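PDB 4IRX: sugar ABC transporter, periplasmic sugar-binding protein from Caulobacter crescentus, which binds myo-inositol in the periplasm and probably delivers it to a membrane ABC transporter for uptake. Local coordinates for residues 147-152 against 226-231; 201-206 against 244-249. One frame throughout, in Å; residues are numbered along the deposited sequence. Where two conformers were deposited one is given.

In the fold
Along the chain the segments alternate: 147-152, 201-206, 226-231 and 244-249, so contacts 1 and 2 interlock, their centres about 7 Å apart. Helix 144-160 and the two loops that follow strands 197-200 and 224-226 belong to the lobe built on the four-stranded parallel sheet. Segment 244-249 carries strand 246-248, which pairs with strand 275-282 at the edge of the mixed sheet, yet also bonds to the loop after strand 224-226, so it lies where the two sheets come together. D229 N probably bonds to V247 O and I231 N to D203 OD2. Both contacts reach the same myo-inositol, as expected of a periplasmic binding protein that holds its ligand between two lobes: contact 1 supplies charged groups, contact 2 mainly amides.

Contact 1: residues 147-152 against 226-231; sequences IERVKG and IGFDAI. With INS (1,2,3,4,5,6-hexahydroxy-cyclohexane), chain C.
R149 and F228 reach toward each other from the two sides and end face to face, the guanidinium lying on the phenyl ring with the planes only 12° apart and the centres 3.7 Å from each other. The stack is offset: NE sits over the middle of the ring, CZ of R149 over the CE1 side, 3.4 Å from CE1 of F228. It is a cation-pi contact, extended by a CH-pi contact from CD of R149. The long arginine chain, kinked at its third torsion (-132°), brings the group over the ring, while F228 meets it with CG anti to the backbone N (chi1 -157°). An aromatic ring suits this place because it gives the guanidinium a flat surface to lie on without competing for its N-H groups; the bonds to the inositol and N113 then fix its turn. NH1 of R149 bonds to O2 of the inositol at 2.9 Å, and its NH2 to inositol O1 at 2.8 Å, while NE is held by N113. D229 grips the ligand as a fork, its OD1 accepting from inositol O2 at 2.7 Å and its OD2 from O3 at 2.6 Å. Thus O2 is shared between arginine and aspartate, whose opposite charges probably attract each other although no N-H of R149 points at D229. Q249 gives OD1 a further bond. R149 projects from helix 144-160, F228 and D229 from the loop between strand 224-226 and helix 232-239, with helix 113-127 and V247 of strand 246-248 against the phenylalanine.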
ATOM      1  N   ILE A 147      -3.035  -8.103   4.034  1.00 11.68           N
ATOM      2  CA  ILE A 147      -3.259  -9.541   4.056  1.00 13.18           C
ATOM      3  C   ILE A 147      -2.330 -10.281   3.100  1.00 10.48           C
ATOM      4  O   ILE A 147      -1.710 -11.282   3.475  1.00 11.29           O
ATOM      5  CB  ILE A 147      -4.738  -9.842   3.741  1.00 13.41           C
ATOM      6  CG1 ILE A 147      -5.622  -9.225   4.829  1.00 18.67           C
ATOM      7  CG2 ILE A 147      -4.956 -11.332   3.586  1.00 15.27           C
ATOM      8  CD1 ILE A 147      -7.092  -9.159   4.473  1.00 23.78           C
ATOM      9  N   GLU A 148      -2.188  -9.764   1.888  1.00 10.62           N
ATOM     10  CA  GLU A 148      -1.349 -10.422   0.888  1.00  9.30           C
ATOM     11  C   GLU A 148       0.156 -10.247   1.131  1.00 10.06           C
ATOM     12  O   GLU A 148       0.943 -11.179   0.930  1.00 10.75           O
ATOM     13  CB  GLU A 148      -1.723  -9.918  -0.505  1.00 10.49           C
ATOM     14  CG  GLU A 148      -3.094 -10.402  -0.940  1.00 13.16           C
ATOM     15  CD  GLU A 148      -3.578  -9.704  -2.184  1.00 22.84           C
ATOM     16  OE1 GLU A 148      -2.804  -8.905  -2.748  1.00 21.06           O
ATOM     17  OE2 GLU A 148      -4.737  -9.941  -2.580  1.00 38.25           O
ATOM     18  N   ARG A 149       0.568  -9.065   1.573  1.00  9.24           N
ATOM     19  CA  ARG A 149       1.969  -8.862   1.934  1.00  8.72           C
ATOM     20  C   ARG A 149       2.386  -9.788   3.047  1.00 11.03           C
ATOM     21  O   ARG A 149       3.468 -10.373   2.985  1.00  9.94           O
ATOM     22  CB  ARG A 149       2.252  -7.426   2.385  1.00 14.24           C
ATOM     23  CG  ARG A 149       2.813  -6.574   1.303  1.00 15.03           C
ATOM     24  CD  ARG A 149       2.854  -5.099   1.682  1.00 13.50           C
ATOM     25  NE  ARG A 149       2.293  -4.366   0.560  1.00 10.59           N
ATOM     26  CZ  ARG A 149       1.977  -3.080   0.567  1.00 10.47           C
ATOM     27  NH1 ARG A 149       2.192  -2.360   1.667  1.00  9.49           N
ATOM     28  NH2 ARG A 149       1.424  -2.532  -0.504  1.00 12.57           N
ATOM     29  N   VAL A 150       1.558  -9.891   4.081  1.00 10.39           N
ATOM     30  CA  VAL A 150       1.807 -10.771   5.200  0.74 10.58           C
ATOM     31  C   VAL A 150       1.922 -12.223   4.714  1.00 10.79           C
ATOM     32  O   VAL A 150       2.800 -12.963   5.124  1.00 10.17           O
ATOM     33  CB  VAL A 150       0.675 -10.609   6.248  0.74 14.99           C
ATOM     34  CG1 VAL A 150       0.601 -11.782   7.127  0.74 17.36           C
ATOM     35  CG2 VAL A 150       0.909  -9.357   7.068  0.74 16.09           C
ATOM     36  N   LYS A 151       1.002 -12.614   3.816  1.00  9.56           N
ATOM     37  CA  LYS A 151       1.029 -14.001   3.297  1.00  8.29           C
ATOM     38  C   LYS A 151       2.359 -14.286   2.588  1.00  8.65           C
ATOM     39  O   LYS A 151       2.956 -15.323   2.777  1.00 11.08           O
ATOM     40  CB  LYS A 151      -0.160 -14.317   2.366  1.00 10.56           C
ATOM     41  CG  LYS A 151       0.063 -15.631   1.611  1.00 20.74           C
ATOM     42  CD  LYS A 151      -1.123 -16.172   0.876  1.00 34.51           C
ATOM     43  CE  LYS A 151      -0.817 -17.608   0.460  1.00 38.00           C
ATOM     44  NZ  LYS A 151       0.240 -17.691  -0.597  1.00 34.21           N
ATOM     45  N   GLY A 152       2.843 -13.342   1.782  1.00 10.29           N
ATOM     46  CA  GLY A 152       4.094 -13.523   1.062  1.00  9.36           C
ATOM     47  C   GLY A 152       5.290 -13.641   2.016  1.00  8.51           C
ATOM     48  O   GLY A 152       6.190 -14.464   1.820  1.00  8.53           O
ATOM     49  N   ILE A 226      13.577  -3.211   6.878  1.00 12.97           N
ATOM     50  CA  ILE A 226      13.153  -3.270   5.490  1.00 10.38           C
ATOM     51  C   ILE A 226      11.764  -2.704   5.424  1.00 10.60           C
ATOM     52  O   ILE A 226      10.929  -2.996   6.294  1.00 12.22           O
ATOM     53  CB  ILE A 226      13.097  -4.714   4.956  1.00 15.42           C
ATOM     54  CG1 ILE A 226      14.462  -5.366   5.036  1.00 19.86           C
ATOM     55  CG2 ILE A 226      12.645  -4.731   3.513  1.00 15.22           C
ATOM     56  CD1 ILE A 226      14.587  -6.494   4.065  1.00 29.75           C
ATOM     57  N   GLY A 227      11.521  -1.858   4.428  1.00 11.14           N
ATOM     58  CA  GLY A 227      10.207  -1.264   4.245  1.00  9.73           C
ATOM     59  C   GLY A 227       9.543  -1.691   2.941  1.00  9.20           C
ATOM     60  O   GLY A 227       9.909  -2.672   2.295  1.00 11.96           O
ATOM     61  N   PHE A 228       8.562  -0.899   2.566  1.00 11.24           N
ATOM     62  CA  PHE A 228       7.761  -1.147   1.372  1.00  9.30           C
ATOM     63  C   PHE A 228       7.228   0.209   0.959  1.00  7.87           C
ATOM     64  O   PHE A 228       6.677   0.930   1.789  1.00  9.92           O
ATOM     65  CB  PHE A 228       6.604  -2.105   1.728  1.00 10.69           C
ATOM     66  CG  PHE A 228       6.032  -2.869   0.539  1.00 10.10           C
ATOM     67  CD1 PHE A 228       5.250  -2.223  -0.413  1.00 10.20           C
ATOM     68  CD2 PHE A 228       6.272  -4.236   0.395  1.00 11.34           C
ATOM     69  CE1 PHE A 228       4.714  -2.933  -1.526  1.00 10.46           C
ATOM     70  CE2 PHE A 228       5.745  -4.964  -0.687  1.00 12.00           C
ATOM     71  CZ  PHE A 228       4.958  -4.311  -1.661  1.00 11.20           C
ATOM     72  N   ASP A 229       7.397   0.561  -0.314  1.00  7.73           N
ATOM     73  CA  ASP A 229       6.807   1.755  -1.011  1.00 10.94           C
ATOM     74  C   ASP A 229       7.844   2.541  -1.801  1.00  8.99           C
ATOM     75  O   ASP A 229       7.494   3.233  -2.742  1.00 10.48           O
ATOM     76  CB  ASP A 229       6.054   2.791  -0.131  1.00  9.73           C
ATOM     77  CG  ASP A 229       4.752   2.266   0.421  1.00 11.98           C
ATOM     78  OD1 ASP A 229       4.261   1.237  -0.084  1.00 10.59           O
ATOM     79  OD2 ASP A 229       4.230   2.870   1.381  1.00 11.10           O
ATOM     80  N   ALA A 230       9.106   2.461  -1.396  1.00  8.29           N
ATOM     81  CA  ALA A 230      10.176   3.254  -2.019  1.00 10.72           C
ATOM     82  C   ALA A 230       9.877   4.756  -2.023  1.00 11.05           C
ATOM     83  O   ALA A 230      10.082   5.444  -3.027  1.00 11.04           O
ATOM     84  CB  ALA A 230      10.491   2.741  -3.441  1.00 11.12           C
ATOM     85  N   ILE A 231       9.393   5.272  -0.902  1.00 12.33           N
ATOM     86  CA  ILE A 231       9.199   6.714  -0.817  1.00 11.37           C
ATOM     87  C   ILE A 231      10.580   7.370  -0.694  1.00 12.19           C
ATOM     88  O   ILE A 231      11.527   6.732  -0.245  1.00 11.14           O
ATOM     89  CB  ILE A 231       8.264   7.142   0.354  1.00 12.30           C
ATOM     90  CG1 ILE A 231       8.932   6.924   1.704  1.00 12.21           C
ATOM     91  CG2 ILE A 231       6.916   6.391   0.272  1.00 12.33           C
ATOM     92  CD1 ILE A 231       8.032   7.333   2.916  1.00 14.15           C
TER
HETATM   93  C1  INS C 401      -0.114   0.838   0.244  1.00  8.24           C
HETATM   94  C2  INS C 401       1.119   1.473   0.795  1.00  8.99           C
HETATM   95  C3  INS C 401       0.731   2.346   1.961  1.00  8.66           C
HETATM   96  C4  INS C 401       0.091   1.523   3.033  1.00 10.19           C
HETATM   97  C5  INS C 401      -1.163   0.914   2.530  1.00  8.58           C
HETATM   98  C6  INS C 401      -0.896   0.080   1.298  1.00 10.68           C
HETATM   99  O1  INS C 401       0.215  -0.011  -0.827  1.00  8.29           O
HETATM  100  O2  INS C 401       2.027   0.484   1.176  1.00 10.06           O
HETATM  101  O3  INS C 401       1.850   3.038   2.459  1.00  9.33           O
HETATM  102  O4  INS C 401      -0.152   2.292   4.168  1.00 11.40           O
HETATM  103  O5  INS C 401      -1.744   0.156   3.542  1.00 10.97           O
HETATM  104  O6  INS C 401      -2.068  -0.531   0.822  1.00  8.84           O

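Contact 2: residues 201-206 against 244-249; sequences LNDDMA and VATVEQ. With INS (1,2,3,4,5,6-hexahydroxy-cyclohexane), chain C.
D203 and T246 meet through one short hydrogen bond between roughly perpendicular side chains. From CB, the D203 chain turns with CG anti to its carbonyl carbon (chi1 -77°), which carries the carboxylate to T246; CG of D203 lies 3.3 Å from T246 OG1. OD1 of D203 then accepts from T246 OG1 at 2.7 Å, using the syn lone pair. OD2 takes the backbone N-H of I231, so the buried carboxylate is satisfied at both oxygens. Threonine fits opposite because its hydroxyl can donate to D203 and still accept from A230 N. With an alanine in place of D203, the T246 hydroxyl and the I231 N-H would probably lose their acceptor, and the 226-231 loop would be less firmly placed. Next door, N202 caps the helix, its OD1 accepting from N of selenomethionine M205 at 2.8 Å, which leaves ND2 of N202 to donate to O4 of the inositol at 3.0 Å and to O3 at 3.1 Å. An amide suits both tasks. Q249 stretches beyond CG until its NE2 donates to inositol O1 at 2.9 Å. The contact thereby joins the start of helix 203-215 to strand 246-248, which runs beside strand 275-282, with helix 21-37 reaching Q249 through F22.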
ATOM      1  N   LEU A 201       5.749  -3.163   6.680  1.00  8.06           N
ATOM      2  CA  LEU A 201       4.979  -3.280   5.454  1.00  8.35           C
ATOM      3  C   LEU A 201       4.582  -1.933   4.825  1.00 10.88           C
ATOM      4  O   LEU A 201       3.802  -1.876   3.868  1.00 11.35           O
ATOM      5  CB  LEU A 201       3.791  -4.231   5.649  1.00 10.23           C
ATOM      6  CG  LEU A 201       4.130  -5.725   5.498  1.00 11.74           C
ATOM      7  CD1 LEU A 201       5.330  -6.212   6.286  1.00 18.46           C
ATOM      8  CD2 LEU A 201       2.911  -6.536   5.858  1.00 12.26           C
ATOM      9  N   ASN A 202       5.137  -0.835   5.343  1.00  8.26           N
ATOM     10  CA  ASN A 202       5.266   0.385   4.554  1.00 10.68           C
ATOM     11  C   ASN A 202       6.443   1.213   5.047  1.00 11.20           C
ATOM     12  O   ASN A 202       6.973   0.969   6.133  1.00 11.52           O
ATOM     13  CB  ASN A 202       3.948   1.197   4.400  1.00  9.40           C
ATOM     14  CG  ASN A 202       3.621   2.080   5.584  1.00  9.27           C
ATOM     15  OD1 ASN A 202       4.344   2.123   6.574  1.00 13.21           O
ATOM     16  ND2 ASN A 202       2.523   2.804   5.487  1.00 10.83           N
ATOM     17  N   ASP A 203       6.858   2.171   4.236  1.00 10.02           N
ATOM     18  CA  ASP A 203       8.059   2.960   4.540  1.00 10.97           C
ATOM     19  C   ASP A 203       7.815   3.967   5.653  1.00 11.80           C
ATOM     20  O   ASP A 203       8.712   4.245   6.421  1.00 11.54           O
ATOM     21  CB  ASP A 203       8.550   3.729   3.311  1.00 11.90           C
ATOM     22  CG  ASP A 203       9.297   2.852   2.321  1.00 11.96           C
ATOM     23  OD1 ASP A 203       9.815   1.766   2.710  1.00 12.53           O
ATOM     24  OD2 ASP A 203       9.372   3.293   1.155  1.00 13.40           O
ATOM     25  N   ASP A 204       6.600   4.493   5.741  1.00  9.25           N
ATOM     26  CA  ASP A 204       6.233   5.432   6.815  1.00 10.68           C
ATOM     27  C   ASP A 204       6.452   4.776   8.185  1.00 13.97           C
ATOM     28  O   ASP A 204       7.065   5.359   9.084  1.00 13.57           O
ATOM     29  CB  ASP A 204       4.764   5.867   6.611  1.00 14.36           C
ATOM     30  CG  ASP A 204       4.398   7.183   7.314  1.00 12.91           C
ATOM     31  OD1 ASP A 204       5.283   8.028   7.586  1.00 13.01           O
ATOM     32  OD2 ASP A 204       3.186   7.375   7.583  1.00 16.39           O
HETATM   33  N   MSE A 205       5.974   3.543   8.328  1.00  8.21           N
HETATM   34  CA  MSE A 205       6.197   2.777   9.547  1.00  6.66           C
HETATM   35  C   MSE A 205       7.653   2.405   9.707  1.00  9.12           C
HETATM   36  O   MSE A 205       8.160   2.399  10.827  1.00  8.79           O
HETATM   37  CB  MSE A 205       5.334   1.510   9.568  1.00 10.87           C
HETATM   38  CG  MSE A 205       3.821   1.777   9.659  1.00 10.84           C
HETATM   39 SE   MSE A 205       2.798   0.148   9.821  0.56  9.87          SE
HETATM   40  CE  MSE A 205       3.361  -0.735   8.180  1.00 11.78           C
ATOM     41  N   ALA A 206       8.329   2.037   8.623  1.00 11.65           N
ATOM     42  CA  ALA A 206       9.750   1.737   8.671  1.00  8.32           C
ATOM     43  C   ALA A 206      10.566   2.874   9.247  1.00  8.39           C
ATOM     44  O   ALA A 206      11.516   2.622   9.984  1.00 10.16           O
ATOM     45  CB  ALA A 206      10.292   1.347   7.262  1.00  8.29           C
ATOM     46  N   VAL A 244      18.100  -1.051   4.935  1.00 14.63           N
ATOM     47  CA  VAL A 244      18.716  -1.958   3.966  1.00 16.06           C
ATOM     48  C   VAL A 244      17.970  -2.052   2.630  1.00 14.30           C
ATOM     49  O   VAL A 244      18.579  -2.138   1.572  1.00 15.42           O
ATOM     50  CB  VAL A 244      18.946  -3.388   4.550  1.00 18.25           C
ATOM     51  CG1 VAL A 244      20.011  -3.369   5.625  1.00 27.79           C
ATOM     52  CG2 VAL A 244      17.636  -3.971   5.104  1.00 19.26           C
ATOM     53  N   ALA A 245      16.647  -1.986   2.686  1.00 12.03           N
ATOM     54  CA  ALA A 245      15.867  -2.226   1.486  1.00 11.74           C
ATOM     55  C   ALA A 245      14.465  -1.709   1.622  1.00 12.04           C
ATOM     56  O   ALA A 245      13.976  -1.462   2.734  1.00 11.53           O
ATOM     57  CB  ALA A 245      15.846  -3.740   1.145  1.00 13.20           C
ATOM     58  N   THR A 246      13.825  -1.527   0.472  1.00 10.20           N
ATOM     59  CA  THR A 246      12.402  -1.238   0.427  1.00 10.07           C
ATOM     60  C   THR A 246      11.869  -1.930  -0.825  1.00 11.35           C
ATOM     61  O   THR A 246      12.585  -2.724  -1.447  1.00 14.02           O
ATOM     62  CB  THR A 246      12.094   0.303   0.468  1.00 10.85           C
ATOM     63  OG1 THR A 246      10.673   0.520   0.460  1.00 10.98           O
ATOM     64  CG2 THR A 246      12.743   1.029  -0.722  1.00 12.18           C
ATOM     65  N   VAL A 247      10.608  -1.699  -1.151  1.00  9.20           N
ATOM     66  CA  VAL A 247      10.008  -2.375  -2.296  1.00  9.51           C
ATOM     67  C   VAL A 247       9.313  -1.346  -3.162  1.00  9.06           C
ATOM     68  O   VAL A 247       8.478  -0.586  -2.666  1.00 10.09           O
ATOM     69  CB  VAL A 247       8.995  -3.474  -1.868  1.00  8.22           C
ATOM     70  CG1 VAL A 247       8.416  -4.166  -3.101  1.00 11.63           C
ATOM     71  CG2 VAL A 247       9.643  -4.501  -0.964  1.00 11.12           C
ATOM     72  N   GLU A 248       9.647  -1.327  -4.447  1.00  7.60           N
ATOM     73  CA  GLU A 248       8.976  -0.490  -5.430  1.00  8.65           C
ATOM     74  C   GLU A 248       7.720  -1.160  -5.943  1.00 10.58           C
ATOM     75  O   GLU A 248       7.754  -2.326  -6.376  1.00 11.47           O
ATOM     76  CB  GLU A 248       9.916  -0.234  -6.614  1.00  9.43           C
ATOM     77  CG  GLU A 248       9.241   0.487  -7.786  1.00 11.33           C
ATOM     78  CD  GLU A 248       8.846   1.905  -7.476  1.00 13.17           C
ATOM     79  OE1 GLU A 248       9.650   2.618  -6.837  1.00 11.99           O
ATOM     80  OE2 GLU A 248       7.730   2.328  -7.851  1.00 15.43           O
ATOM     81  N   GLN A 249       6.601  -0.444  -5.882  1.00  9.81           N
ATOM     82  CA  GLN A 249       5.326  -0.962  -6.370  1.00  9.19           C
ATOM     83  C   GLN A 249       4.632  -0.065  -7.392  1.00 11.27           C
ATOM     84  O   GLN A 249       3.464  -0.307  -7.767  1.00 12.21           O
ATOM     85  CB  GLN A 249       4.371  -1.260  -5.219  1.00 11.21           C
ATOM     86  CG  GLN A 249       4.005  -0.083  -4.332  1.00 10.15           C
ATOM     87  CD  GLN A 249       2.742  -0.349  -3.550  1.00 10.68           C
ATOM     88  OE1 GLN A 249       1.778  -0.932  -4.068  1.00 10.23           O
ATOM     89  NE2 GLN A 249       2.756   0.022  -2.255  1.00 11.73           N
TER
HETATM   90  C1  INS C 401      -0.114   0.838   0.244  1.00  8.24           C
HETATM   91  C2  INS C 401       1.119   1.473   0.795  1.00  8.99           C
HETATM   92  C3  INS C 401       0.731   2.346   1.961  1.00  8.66           C
HETATM   93  C4  INS C 401       0.091   1.523   3.033  1.00 10.19           C
HETATM   94  C5  INS C 401      -1.163   0.914   2.530  1.00  8.58           C
HETATM   95  C6  INS C 401      -0.896   0.080   1.298  1.00 10.68           C
HETATM   96  O1  INS C 401       0.215  -0.011  -0.827  1.00  8.29           O
HETATM   97  O2  INS C 401       2.027   0.484   1.176  1.00 10.06           O
HETATM   98  O3  INS C 401       1.850   3.038   2.459  1.00  9.33           O
HETATM   99  O4  INS C 401      -0.152   2.292   4.168  1.00 11.40           O
HETATM  100  O5  INS C 401      -1.744   0.156   3.542  1.00 10.97           O
HETATM  101  O6  INS C 401      -2.068  -0.531   0.822  1.00  8.84           O